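Local coordinates for sterol regulatory element-binding protein cleavage-activating protein (PDB 4YHC) that acts as an escort protein required for the processing of sre1 at low sterol and low oxygen, represented here by its WD40 domain, at residues A[125-130]-A[185-190]; A[149-154]-A[165-170]; A[179-184]-A[229-234]. The protein carries 9 engineered substitutions. All blocks are in the same frame, centred on the assembly; numbering follows the deposited sequence.

Followed from the N terminus, the chain lays down 125-130 first, on the opening strand of a four-stranded propeller blade. Contact 2 then closes a short loop within that blade, pairing 149-154 with 165-170 as a hairpin, and this happens before contact 1 has found its second half. The first strand of the next blade carries 179-184, the first half of contact 3, at its end, and 185-190 follows directly and closes contact 1. Contact 3 closes last, at 229-234 in the blade after that. Contacts 1 and 3 therefore cross, and contact 2 lies within the span of contact 1. Three successive blades are joined in series, with Arg188 and Asp234 linking contacts 1 and 3.

Contact 1: residues A[125-130]-A[185-190]; sequences WMPGTH and TANRIA
Met126 reaches from its strand to Asn187, Arg188 and Ile189, and its thioether makes the tight part of this contact. The chain bends at its last torsion (chi3 89°), which puts the methyl CE 3.3 Å from the backbone O of Arg188 and 3.7 Å from CB of Asn187. One atom back along the chain, SD lies 3.4 Å from CD1 of Ile189, and these two side chains cross obliquely. One hydrogen bond joins the segments: Asn187 ND2 donates to Pro127 O over 2.9 Å, with an N-H...O angle of 158°. The acceptor sits in the plane of the Asn187 amide, and the N-H arrives nearly along the C=O axis, so this grip would resist a turn of the amide. Round the Pro127 ring the packing is looser. Its CD comes no nearer than 4.3 Å to OD1 of Asn187, both residues are partly exposed, and beyond them the chain runs into Thr129 and His130, which are poorly ordered and solvent-facing. The total buried area, 215 Å², is correspondingly modest. Arg188 contributes mainly backbone here; its side chain points away, and its guanidinium pairs with Asp234 and bonds a citrate probably taken from the crystallisation liquor. The strand axes stay 8.5 Å apart at 154°, the spacing of packed rather than paired strands. Strand 121-127 is bonded to strand 136-144 through Met126 and Glu139, strand 187-193 lies between 175-182 and 198-204, and Val182 of strand 175-182 packs against Met126, Pro127 and Asn187 where the two blades meet.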
ATOM      1  N   TRP A 125       9.479   1.486   8.835  1.00 21.84           N
ATOM      2  CA  TRP A 125      10.464   2.548   9.030  1.00 19.12           C
ATOM      3  C   TRP A 125       9.784   3.906   9.202  1.00 29.75           C
ATOM      4  O   TRP A 125       8.873   4.259   8.429  1.00 24.61           O
ATOM      5  CB  TRP A 125      11.300   2.668   7.774  1.00 23.83           C
ATOM      6  CG  TRP A 125      12.237   1.513   7.472  1.00 24.26           C
ATOM      7  CD1 TRP A 125      11.888   0.259   7.157  1.00 26.31           C
ATOM      8  CD2 TRP A 125      13.637   1.575   7.370  1.00 20.58           C
ATOM      9  NE1 TRP A 125      12.978  -0.467   6.840  1.00 24.01           N
ATOM     10  CE2 TRP A 125      14.078   0.326   6.959  1.00 20.25           C
ATOM     11  CE3 TRP A 125      14.568   2.597   7.528  1.00 22.10           C
ATOM     12  CZ2 TRP A 125      15.452   0.015   6.762  1.00 23.49           C
ATOM     13  CZ3 TRP A 125      15.928   2.322   7.283  1.00 22.91           C
ATOM     14  CH2 TRP A 125      16.358   1.042   6.941  1.00 26.48           C
ATOM     15  N   MET A 126      10.236   4.695  10.161  1.00 24.09           N
ATOM     16  CA  MET A 126       9.720   6.038  10.262  1.00 28.53           C
ATOM     17  C   MET A 126      10.884   7.034  10.383  1.00 31.29           C
ATOM     18  O   MET A 126      11.849   6.763  11.057  1.00 33.64           O
ATOM     19  CB  MET A 126       8.787   6.164  11.443  1.00 25.39           C
ATOM     20  CG  MET A 126       7.646   5.089  11.405  1.00 29.46           C
ATOM     21  SD  MET A 126       6.523   5.285  12.773  1.00 39.47           S
ATOM     22  CE  MET A 126       5.410   6.401  11.999  1.00 46.26           C
ATOM     23  N   PRO A 127      10.760   8.185   9.755  1.00 31.47           N
ATOM     24  CA  PRO A 127      11.864   9.156   9.781  1.00 35.85           C
ATOM     25  C   PRO A 127      12.068   9.640  11.194  1.00 36.60           C
ATOM     26  O   PRO A 127      11.099   9.860  11.869  1.00 40.71           O
ATOM     27  CB  PRO A 127      11.383  10.304   8.869  1.00 37.55           C
ATOM     28  CG  PRO A 127       9.884  10.145   8.753  1.00 42.88           C
ATOM     29  CD  PRO A 127       9.558   8.682   9.051  1.00 39.52           C
ATOM     30  N   GLY A 128      13.310   9.669  11.675  1.00 35.22           N
ATOM     31  CA  GLY A 128      13.627  10.304  12.952  1.00 44.49           C
ATOM     32  C   GLY A 128      14.163  11.707  12.723  1.00 52.96           C
ATOM     33  O   GLY A 128      13.557  12.511  12.036  1.00 56.60           O
ATOM     34  N   THR A 129      15.354  11.962  13.236  1.00 64.41           N
ATOM     35  CA  THR A 129      15.994  13.278  13.132  1.00 74.78           C
ATOM     36  C   THR A 129      17.068  13.352  12.003  1.00116.00           C
ATOM     37  O   THR A 129      18.194  13.807  12.224  1.00118.27           O
ATOM     38  CB  THR A 129      16.563  13.708  14.518  1.00 97.75           C
ATOM     39  OG1 THR A 129      17.758  14.474  14.343  1.00100.98           O
ATOM     40  CG2 THR A 129      16.883  12.506  15.438  1.00 94.09           C
ATOM     41  N   HIS A 130      16.710  12.929  10.790  1.00115.09           N
ATOM     42  CA  HIS A 130      17.686  12.869   9.671  1.00116.27           C
ATOM     43  C   HIS A 130      18.124  14.276   9.216  1.00119.13           C
ATOM     44  O   HIS A 130      17.752  15.270   9.843  1.00124.09           O
ATOM     45  CB  HIS A 130      17.183  11.957   8.499  1.00129.71           C
ATOM     46  CG  HIS A 130      16.697  12.685   7.270  1.00129.30           C
ATOM     47  ND1 HIS A 130      15.383  13.070   7.098  1.00129.43           N
ATOM     48  CD2 HIS A 130      17.337  13.039   6.126  1.00127.44           C
ATOM     49  CE1 HIS A 130      15.242  13.660   5.924  1.00127.27           C
ATOM     50  NE2 HIS A 130      16.413  13.655   5.312  1.00126.85           N
ATOM     51  N   THR A 185       2.505  16.169  11.833  1.00 26.94           N
ATOM     52  CA  THR A 185       2.490  16.566  13.236  1.00 28.33           C
ATOM     53  C   THR A 185       3.299  15.578  14.054  1.00 31.44           C
ATOM     54  O   THR A 185       4.003  15.974  14.974  1.00 33.30           O
ATOM     55  CB  THR A 185       1.031  16.747  13.711  1.00 27.34           C
ATOM     56  OG1 THR A 185       0.458  17.874  13.027  1.00 29.00           O
ATOM     57  CG2 THR A 185       0.933  16.971  15.216  1.00 27.51           C
ATOM     58  N   ALA A 186       3.219  14.297  13.737  1.00 25.13           N
ATOM     59  CA  ALA A 186       3.876  13.270  14.568  1.00 22.08           C
ATOM     60  C   ALA A 186       4.039  11.940  13.851  1.00 24.38           C
ATOM     61  O   ALA A 186       3.360  11.674  12.837  1.00 24.61           O
ATOM     62  CB  ALA A 186       3.092  13.059  15.835  1.00 20.14           C
ATOM     63  N   ASN A 187       4.979  11.124  14.334  1.00 18.21           N
ATOM     64  CA  ASN A 187       5.028   9.719  13.993  1.00 21.93           C
ATOM     65  C   ASN A 187       4.063   8.970  14.851  1.00 24.16           C
ATOM     66  O   ASN A 187       4.001   9.203  16.028  1.00 26.77           O
ATOM     67  CB  ASN A 187       6.416   9.172  14.179  1.00 24.05           C
ATOM     68  CG  ASN A 187       7.381   9.719  13.159  1.00 31.65           C
ATOM     69  OD1 ASN A 187       6.965  10.264  12.123  1.00 29.35           O
ATOM     70  ND2 ASN A 187       8.681   9.439  13.367  1.00 24.85           N
ATOM     71  N   ARG A 188       3.250   8.123  14.236  1.00 21.33           N
ATOM     72  CA  ARG A 188       2.205   7.406  14.950  1.00 19.21           C
ATOM     73  C   ARG A 188       2.185   5.966  14.550  1.00 22.46           C
ATOM     74  O   ARG A 188       2.508   5.634  13.418  1.00 19.46           O
ATOM     75  CB  ARG A 188       0.868   8.023  14.646  1.00 24.72           C
ATOM     76  CG  ARG A 188       0.745   9.494  14.863  1.00 16.68           C
ATOM     77  CD  ARG A 188      -0.717   9.921  14.797  1.00 20.05           C
ATOM     78  NE  ARG A 188      -0.907  11.341  14.448  1.00 19.18           N
ATOM     79  CZ  ARG A 188      -0.884  12.370  15.319  1.00 28.26           C
ATOM     80  NH1 ARG A 188      -1.024  13.622  14.907  1.00 24.10           N
ATOM     81  NH2 ARG A 188      -0.666  12.158  16.586  1.00 23.85           N
ATOM     82  N   ILE A 189       1.903   5.082  15.503  1.00 21.75           N
ATOM     83  CA  ILE A 189       1.660   3.672  15.213  1.00 21.39           C
ATOM     84  C   ILE A 189       0.287   3.311  15.724  1.00 23.15           C
ATOM     85  O   ILE A 189       0.003   3.471  16.943  1.00 23.73           O
ATOM     86  CB  ILE A 189       2.667   2.767  15.926  1.00 25.19           C
ATOM     87  CG1 ILE A 189       4.083   3.205  15.617  1.00 35.63           C
ATOM     88  CG2 ILE A 189       2.468   1.329  15.533  1.00 26.06           C
ATOM     89  CD1 ILE A 189       4.527   2.882  14.201  1.00 44.92           C
ATOM     90  N   ALA A 190      -0.548   2.772  14.842  1.00 19.07           N
ATOM     91  CA  ALA A 190      -1.955   2.491  15.180  1.00 20.30           C
ATOM     92  C   ALA A 190      -2.167   1.000  15.080  1.00 26.53           C
ATOM     93  O   ALA A 190      -1.707   0.393  14.110  1.00 19.54           O
ATOM     94  CB  ALA A 190      -2.888   3.218  14.217  1.00 17.16           C
TER

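Contact 2: residues A[149-154]-A[165-170]; sequences IQVFSL and LVEKFQ
First torsions bring Leu165 and Phe152 to the same side: CG of Leu165 stands anti to its backbone N (chi1 -165°), and CG of Phe152 stands anti to its carbonyl carbon, beside the N. The unusual second torsion of Leu165 (chi2 -106°) then sets the turn of its branched end, with the methyl CD2 over the centre of the Phe152 ring, 4.1 Å from the centroid and 9° off the normal, a CH-pi contact. Gln150 and Lys168 share this face of the sheet. Ile149, Val151, Glu167 and Phe169 occupy the other, where the Val151 and Glu167 side chains lie side by side, CG1 against CB, and the Phe169 ring meets Ile149 CG2 and Val151 CG1 obliquely, while stacking on Tyr201 of the next blade. The backbone evidence is a ladder. Ile149 N donates to Phe169 O at 2.9 Å, and Phe169 N returns a bond to Ile149 O at 2.7 Å; Val151 N reaches Glu167 O at 3.0 Å. Val151 O is then gripped twice, by Val166 N at 2.8 Å and by Glu167 N at 3.2 Å. The extra residue shifts the register by one, so Phe152 pairs with Leu165. It also turns Val166 against Val151: CG2 of Val166 approaches Val151 O to 3.1 Å, a tight fit, and Val151 CG2 to 3.7 Å. Two N-H groups from consecutive residues converging on one carbonyl define a classic beta bulge, here set in the antiparallel hairpin that forms the third and outermost strands of a four-stranded WD40 propeller blade.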
ATOM      1  N   ILE A 149       5.132  -4.230  20.878  1.00 35.08           N
ATOM      2  CA  ILE A 149       5.670  -3.294  19.924  1.00 35.38           C
ATOM      3  C   ILE A 149       7.025  -2.831  20.405  1.00 34.20           C
ATOM      4  O   ILE A 149       7.125  -2.210  21.487  1.00 34.33           O
ATOM      5  CB  ILE A 149       4.796  -2.045  19.809  1.00 34.32           C
ATOM      6  CG1 ILE A 149       3.418  -2.418  19.333  1.00 34.37           C
ATOM      7  CG2 ILE A 149       5.408  -1.044  18.848  1.00 30.14           C
ATOM      8  CD1 ILE A 149       2.451  -1.285  19.462  1.00 37.25           C
ATOM      9  N   GLN A 150       8.041  -3.043  19.558  1.00 31.56           N
ATOM     10  CA  GLN A 150       9.409  -2.605  19.805  1.00 29.18           C
ATOM     11  C   GLN A 150       9.812  -1.498  18.868  1.00 35.40           C
ATOM     12  O   GLN A 150       9.545  -1.529  17.635  1.00 27.50           O
ATOM     13  CB  GLN A 150      10.392  -3.761  19.653  1.00 33.06           C
ATOM     14  CG  GLN A 150      10.001  -4.994  20.446  1.00 40.71           C
ATOM     15  CD  GLN A 150      10.936  -6.149  20.263  1.00 53.62           C
ATOM     16  OE1 GLN A 150      12.138  -5.973  20.200  1.00 53.85           O
ATOM     17  NE2 GLN A 150      10.386  -7.358  20.198  1.00 66.03           N
ATOM     18  N   VAL A 151      10.487  -0.503  19.419  1.00 29.95           N
ATOM     19  CA  VAL A 151      11.017   0.564  18.566  1.00 31.66           C
ATOM     20  C   VAL A 151      12.490   0.796  18.730  1.00 34.13           C
ATOM     21  O   VAL A 151      12.994   0.940  19.833  1.00 32.85           O
ATOM     22  CB  VAL A 151      10.186   1.867  18.575  1.00 41.72           C
ATOM     23  CG1 VAL A 151       8.991   1.790  19.505  1.00 39.33           C
ATOM     24  CG2 VAL A 151      11.029   3.102  18.714  1.00 38.91           C
ATOM     25  N   PHE A 152      13.165   0.711  17.583  1.00 29.51           N
ATOM     26  CA  PHE A 152      14.593   0.740  17.488  1.00 28.36           C
ATOM     27  C   PHE A 152      14.998   2.049  16.897  1.00 33.18           C
ATOM     28  O   PHE A 152      14.362   2.564  15.995  1.00 29.36           O
ATOM     29  CB  PHE A 152      15.101  -0.342  16.604  1.00 22.51           C
ATOM     30  CG  PHE A 152      14.913  -1.731  17.145  1.00 27.59           C
ATOM     31  CD1 PHE A 152      13.795  -2.457  16.854  1.00 28.31           C
ATOM     32  CD2 PHE A 152      15.933  -2.358  17.860  1.00 27.62           C
ATOM     33  CE1 PHE A 152      13.628  -3.750  17.316  1.00 30.25           C
ATOM     34  CE2 PHE A 152      15.792  -3.656  18.292  1.00 29.77           C
ATOM     35  CZ  PHE A 152      14.644  -4.361  18.025  1.00 31.28           C
ATOM     36  N   SER A 153      16.051   2.630  17.442  1.00 34.21           N
ATOM     37  CA  SER A 153      16.639   3.818  16.822  1.00 33.02           C
ATOM     38  C   SER A 153      17.768   3.324  15.951  1.00 30.41           C
ATOM     39  O   SER A 153      18.636   2.550  16.394  1.00 23.71           O
ATOM     40  CB  SER A 153      17.187   4.806  17.865  1.00 33.14           C
ATOM     41  OG  SER A 153      17.797   5.877  17.183  1.00 34.56           O
ATOM     42  N   LEU A 154      17.706   3.744  14.695  1.00 28.08           N
ATOM     43  CA  LEU A 154      18.631   3.297  13.678  1.00 31.26           C
ATOM     44  C   LEU A 154      19.302   4.516  13.119  1.00 28.68           C
ATOM     45  O   LEU A 154      18.625   5.398  12.596  1.00 34.44           O
ATOM     46  CB  LEU A 154      17.856   2.542  12.584  1.00 26.97           C
ATOM     47  CG  LEU A 154      18.603   2.096  11.351  1.00 27.57           C
ATOM     48  CD1 LEU A 154      19.782   1.169  11.679  1.00 27.02           C
ATOM     49  CD2 LEU A 154      17.613   1.417  10.415  1.00 24.64           C
ATOM     50  N   LEU A 165      17.461  -0.697  20.721  1.00 34.61           N
ATOM     51  CA  LEU A 165      16.084  -0.835  21.213  1.00 30.42           C
ATOM     52  C   LEU A 165      15.810   0.284  22.155  1.00 36.68           C
ATOM     53  O   LEU A 165      16.467   0.384  23.160  1.00 39.45           O
ATOM     54  CB  LEU A 165      15.949  -2.165  21.942  1.00 38.08           C
ATOM     55  CG  LEU A 165      14.556  -2.746  22.270  1.00 39.62           C
ATOM     56  CD1 LEU A 165      14.179  -2.638  23.738  1.00 41.79           C
ATOM     57  CD2 LEU A 165      13.439  -2.178  21.398  1.00 31.89           C
ATOM     58  N   VAL A 166      14.925   1.203  21.811  1.00 37.52           N
ATOM     59  CA  VAL A 166      14.722   2.372  22.657  1.00 37.30           C
ATOM     60  C   VAL A 166      13.397   2.283  23.419  1.00 44.69           C
ATOM     61  O   VAL A 166      13.308   2.761  24.518  1.00 49.28           O
ATOM     62  CB  VAL A 166      14.844   3.736  21.921  1.00 36.00           C
ATOM     63  CG1 VAL A 166      16.293   4.116  21.676  1.00 36.46           C
ATOM     64  CG2 VAL A 166      14.082   3.765  20.631  1.00 38.01           C
ATOM     65  N   GLU A 167      12.369   1.657  22.860  1.00 44.82           N
ATOM     66  CA  GLU A 167      11.076   1.613  23.527  1.00 35.07           C
ATOM     67  C   GLU A 167      10.523   0.259  23.323  1.00 39.70           C
ATOM     68  O   GLU A 167      10.892  -0.426  22.360  1.00 36.91           O
ATOM     69  CB  GLU A 167      10.121   2.586  22.909  1.00 39.78           C
ATOM     70  CG  GLU A 167      10.440   4.030  23.127  1.00 47.60           C
ATOM     71  CD  GLU A 167      10.037   4.527  24.497  1.00 55.07           C
ATOM     72  OE1 GLU A 167       9.721   3.722  25.401  1.00 57.30           O
ATOM     73  OE2 GLU A 167      10.053   5.745  24.657  1.00 49.35           O
ATOM     74  N   LYS A 168       9.635  -0.138  24.224  1.00 37.48           N
ATOM     75  CA  LYS A 168       8.937  -1.387  24.096  1.00 42.20           C
ATOM     76  C   LYS A 168       7.582  -1.239  24.700  1.00 45.97           C
ATOM     77  O   LYS A 168       7.477  -0.746  25.798  1.00 40.71           O
ATOM     78  CB  LYS A 168       9.681  -2.441  24.840  1.00 48.01           C
ATOM     79  CG  LYS A 168       9.114  -3.823  24.635  1.00 51.22           C
ATOM     80  CD  LYS A 168      10.197  -4.846  24.893  1.00 58.52           C
ATOM     81  CE  LYS A 168       9.768  -6.235  24.472  1.00 69.78           C
ATOM     82  NZ  LYS A 168      10.903  -7.162  24.752  1.00 78.21           N
ATOM     83  N   PHE A 169       6.534  -1.655  24.015  1.00 40.38           N
ATOM     84  CA  PHE A 169       5.205  -1.508  24.580  1.00 33.31           C
ATOM     85  C   PHE A 169       4.513  -2.835  24.498  1.00 37.99           C
ATOM     86  O   PHE A 169       4.876  -3.705  23.707  1.00 41.53           O
ATOM     87  CB  PHE A 169       4.375  -0.495  23.822  1.00 35.04           C
ATOM     88  CG  PHE A 169       5.079   0.810  23.522  1.00 44.76           C
ATOM     89  CD1 PHE A 169       5.676   1.553  24.522  1.00 44.98           C
ATOM     90  CD2 PHE A 169       5.081   1.330  22.225  1.00 45.98           C
ATOM     91  CE1 PHE A 169       6.310   2.757  24.226  1.00 41.13           C
ATOM     92  CE2 PHE A 169       5.705   2.542  21.937  1.00 45.33           C
ATOM     93  CZ  PHE A 169       6.313   3.253  22.948  1.00 36.70           C
ATOM     94  N   GLN A 170       3.475  -2.980  25.304  1.00 40.45           N
ATOM     95  CA  GLN A 170       2.718  -4.187  25.329  1.00 40.67           C
ATOM     96  C   GLN A 170       1.258  -3.790  25.351  1.00 43.97           C
ATOM     97  O   GLN A 170       0.829  -2.990  26.167  1.00 39.96           O
ATOM     98  CB  GLN A 170       3.074  -5.009  26.567  1.00 52.36           C
ATOM     99  CG  GLN A 170       2.201  -6.257  26.713  1.00 63.94           C
ATOM    100  CD  GLN A 170       2.365  -7.197  25.528  1.00 70.02           C
ATOM    101  OE1 GLN A 170       3.479  -7.369  25.021  1.00 69.39           O
ATOM    102  NE2 GLN A 170       1.269  -7.799  25.071  1.00 72.32           N
TER

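Contact 3: residues A[179-184]-A[229-234]; sequences ISIVSP and GIAMAD
Apolar packing centres on Ile181, which lies against Ala231. Its chi1 of -50° leaves CG2 anti to the backbone N, and from there CG2 meets CB of Ala231 at 4.1 Å and CA of Ala231 at 3.8 Å. Ile179 adds a methyl laid on the backbone of Gly229, its CD1 coming to 3.5 Å from Gly229 N. A beta carbon modelled on Gly229 would fall 2.8 Å from Ile181 CD1, a clash, so this close approach depends on the missing side chain.

Contacts onto backbone oxygens follow. CB of Ala231 lies 3.3 Å from Val182 O, CA of Ser183 makes a C-H...O contact with Ala231 O at 3.4 Å, and Pro184 sets its CG 3.6 Å from Met232 O. By the order of the strands, the seam joins two successive blades of the WD40 propeller: strand 175-182, which opens one, runs beside the end of strand 226-230, which opens the next, and the 3-10 turn 231-233 leads into strand 235-239.

Polar contact is concentrated at Asp234, whose backbone takes left-handed values (phi 58°, psi 51°) after that turn. Its OD2 lies 3.0 Å from Ser183 OG in a weak hydrogen bond. Ser183 OG is engaged more firmly as acceptor from the N-H groups of Thr185 and Ala186, and the main partner of Asp234 is Arg188, through a salt bridge from NH1 to OD2. An alanine in place of Asp234 would probably leave the guanidinium of Arg188 without its charge partner and Ser183 OG without its weak mate in the neighbouring blade.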
ATOM      1  N   ILE A 179      -0.622  -0.289  11.549  1.00 23.51           N
ATOM      2  CA  ILE A 179      -0.161   0.594  10.514  1.00 21.75           C
ATOM      3  C   ILE A 179       0.632   1.751  11.074  1.00 25.75           C
ATOM      4  O   ILE A 179       0.528   2.133  12.287  1.00 22.27           O
ATOM      5  CB  ILE A 179      -1.305   1.212   9.725  1.00 25.56           C
ATOM      6  CG1 ILE A 179      -2.227   2.005  10.659  1.00 19.34           C
ATOM      7  CG2 ILE A 179      -2.013   0.116   8.957  1.00 26.54           C
ATOM      8  CD1 ILE A 179      -3.328   2.786   9.956  1.00 23.09           C
ATOM      9  N   SER A 180       1.463   2.289  10.210  1.00 18.54           N
ATOM     10  CA  SER A 180       2.256   3.487  10.552  1.00 20.04           C
ATOM     11  C   SER A 180       1.618   4.714   9.949  1.00 27.01           C
ATOM     12  O   SER A 180       1.142   4.668   8.831  1.00 24.56           O
ATOM     13  CB  SER A 180       3.688   3.293  10.085  1.00 25.85           C
ATOM     14  OG  SER A 180       3.858   3.751   8.811  1.00 35.34           O
ATOM     15  N   ILE A 181       1.597   5.811  10.685  1.00 18.65           N
ATOM     16  CA  ILE A 181       1.244   7.092  10.144  1.00 20.52           C
ATOM     17  C   ILE A 181       2.345   8.131  10.442  1.00 24.86           C
ATOM     18  O   ILE A 181       2.479   8.588  11.584  1.00 25.91           O
ATOM     19  CB  ILE A 181      -0.038   7.509  10.831  1.00 28.48           C
ATOM     20  CG1 ILE A 181      -1.031   6.311  10.716  1.00 31.47           C
ATOM     21  CG2 ILE A 181      -0.567   8.808  10.280  1.00 26.27           C
ATOM     22  CD1 ILE A 181      -2.459   6.651  10.735  1.00 29.60           C
ATOM     23  N   VAL A 182       3.098   8.473   9.415  1.00 20.69           N
ATOM     24  CA  VAL A 182       4.203   9.450   9.462  1.00 19.84           C
ATOM     25  C   VAL A 182       3.519  10.716   9.045  1.00 24.36           C
ATOM     26  O   VAL A 182       3.295  10.942   7.892  1.00 21.62           O
ATOM     27  CB  VAL A 182       5.309   9.036   8.478  1.00 23.67           C
ATOM     28  CG1 VAL A 182       6.467  10.061   8.438  1.00 28.24           C
ATOM     29  CG2 VAL A 182       5.831   7.697   8.875  1.00 23.99           C
ATOM     30  N   SER A 183       3.065  11.498   9.992  1.00 18.24           N
ATOM     31  CA  SER A 183       2.191  12.598   9.639  1.00 20.25           C
ATOM     32  C   SER A 183       2.993  13.908   9.716  1.00 23.42           C
ATOM     33  O   SER A 183       4.075  13.877  10.221  1.00 24.50           O
ATOM     34  CB  SER A 183       1.007  12.625  10.588  1.00 17.72           C
ATOM     35  OG  SER A 183       1.147  13.624  11.600  1.00 22.76           O
ATOM     36  N   PRO A 184       2.425  15.053   9.275  1.00 25.05           N
ATOM     37  CA  PRO A 184       3.173  16.317   9.477  1.00 24.47           C
ATOM     38  C   PRO A 184       3.311  16.739  10.951  1.00 31.63           C
ATOM     39  O   PRO A 184       4.208  17.497  11.301  1.00 37.11           O
ATOM     40  CB  PRO A 184       2.363  17.319   8.669  1.00 23.07           C
ATOM     41  CG  PRO A 184       1.655  16.501   7.629  1.00 27.14           C
ATOM     42  CD  PRO A 184       1.235  15.290   8.446  1.00 21.70           C
ATOM     43  N   GLY A 229      -4.528   4.125   6.977  1.00 15.13           N
ATOM     44  CA  GLY A 229      -4.116   5.548   7.229  1.00 19.88           C
ATOM     45  C   GLY A 229      -3.782   6.317   5.958  1.00 21.49           C
ATOM     46  O   GLY A 229      -3.341   5.726   4.978  1.00 20.86           O
ATOM     47  N   ILE A 230      -4.065   7.605   5.919  1.00 17.69           N
ATOM     48  CA  ILE A 230      -3.473   8.513   4.870  1.00 20.16           C
ATOM     49  C   ILE A 230      -2.594   9.438   5.704  1.00 19.47           C
ATOM     50  O   ILE A 230      -3.073  10.377   6.364  1.00 18.56           O
ATOM     51  CB  ILE A 230      -4.494   9.330   4.130  1.00 20.54           C
ATOM     52  CG1 ILE A 230      -5.636   8.457   3.672  1.00 27.02           C
ATOM     53  CG2 ILE A 230      -3.894  10.228   3.039  1.00 15.45           C
ATOM     54  CD1 ILE A 230      -5.570   8.005   2.293  1.00 28.62           C
ATOM     55  N   ALA A 231      -1.315   9.144   5.675  1.00 18.01           N
ATOM     56  CA  ALA A 231      -0.410   9.689   6.632  1.00 23.32           C
ATOM     57  C   ALA A 231      -0.283  11.216   6.449  1.00 21.81           C
ATOM     58  O   ALA A 231      -0.347  11.978   7.432  1.00 18.54           O
ATOM     59  CB  ALA A 231       0.955   8.986   6.517  1.00 19.84           C
ATOM     60  N   MET A 232      -0.207  11.672   5.231  1.00 17.69           N
ATOM     61  CA  MET A 232       0.018  13.130   5.049  1.00 25.48           C
ATOM     62  C   MET A 232      -1.180  14.015   5.452  1.00 24.49           C
ATOM     63  O   MET A 232      -0.998  15.220   5.614  1.00 18.82           O
ATOM     64  CB  MET A 232       0.380  13.478   3.583  1.00 22.79           C
ATOM     65  CG  MET A 232      -0.519  12.877   2.539  1.00 32.35           C
ATOM     66  SD  MET A 232      -0.051  13.327   0.820  1.00 76.90           S
ATOM     67  CE  MET A 232       1.718  13.588   0.994  1.00 42.05           C
ATOM     68  N   ALA A 233      -2.383  13.417   5.530  1.00 17.44           N
ATOM     69  CA  ALA A 233      -3.606  14.102   5.935  1.00 17.95           C
ATOM     70  C   ALA A 233      -3.814  13.954   7.433  1.00 20.56           C
ATOM     71  O   ALA A 233      -4.707  14.561   7.987  1.00 23.33           O
ATOM     72  CB  ALA A 233      -4.807  13.529   5.131  1.00 18.90           C
ATOM     73  N   ASP A 234      -3.030  13.086   8.081  1.00 17.98           N
ATOM     74  CA  ASP A 234      -3.162  12.706   9.493  1.00 22.92           C
ATOM     75  C   ASP A 234      -4.622  12.111   9.757  1.00 17.48           C
ATOM     76  O   ASP A 234      -5.327  12.483  10.682  1.00 19.72           O
ATOM     77  CB  ASP A 234      -2.851  13.858  10.436  1.00 20.91           C
ATOM     78  CG  ASP A 234      -2.153  13.415  11.684  1.00 23.78           C
ATOM     79  OD1 ASP A 234      -2.018  12.202  11.919  1.00 20.78           O
ATOM     80  OD2 ASP A 234      -1.634  14.301  12.397  1.00 24.22           O
TER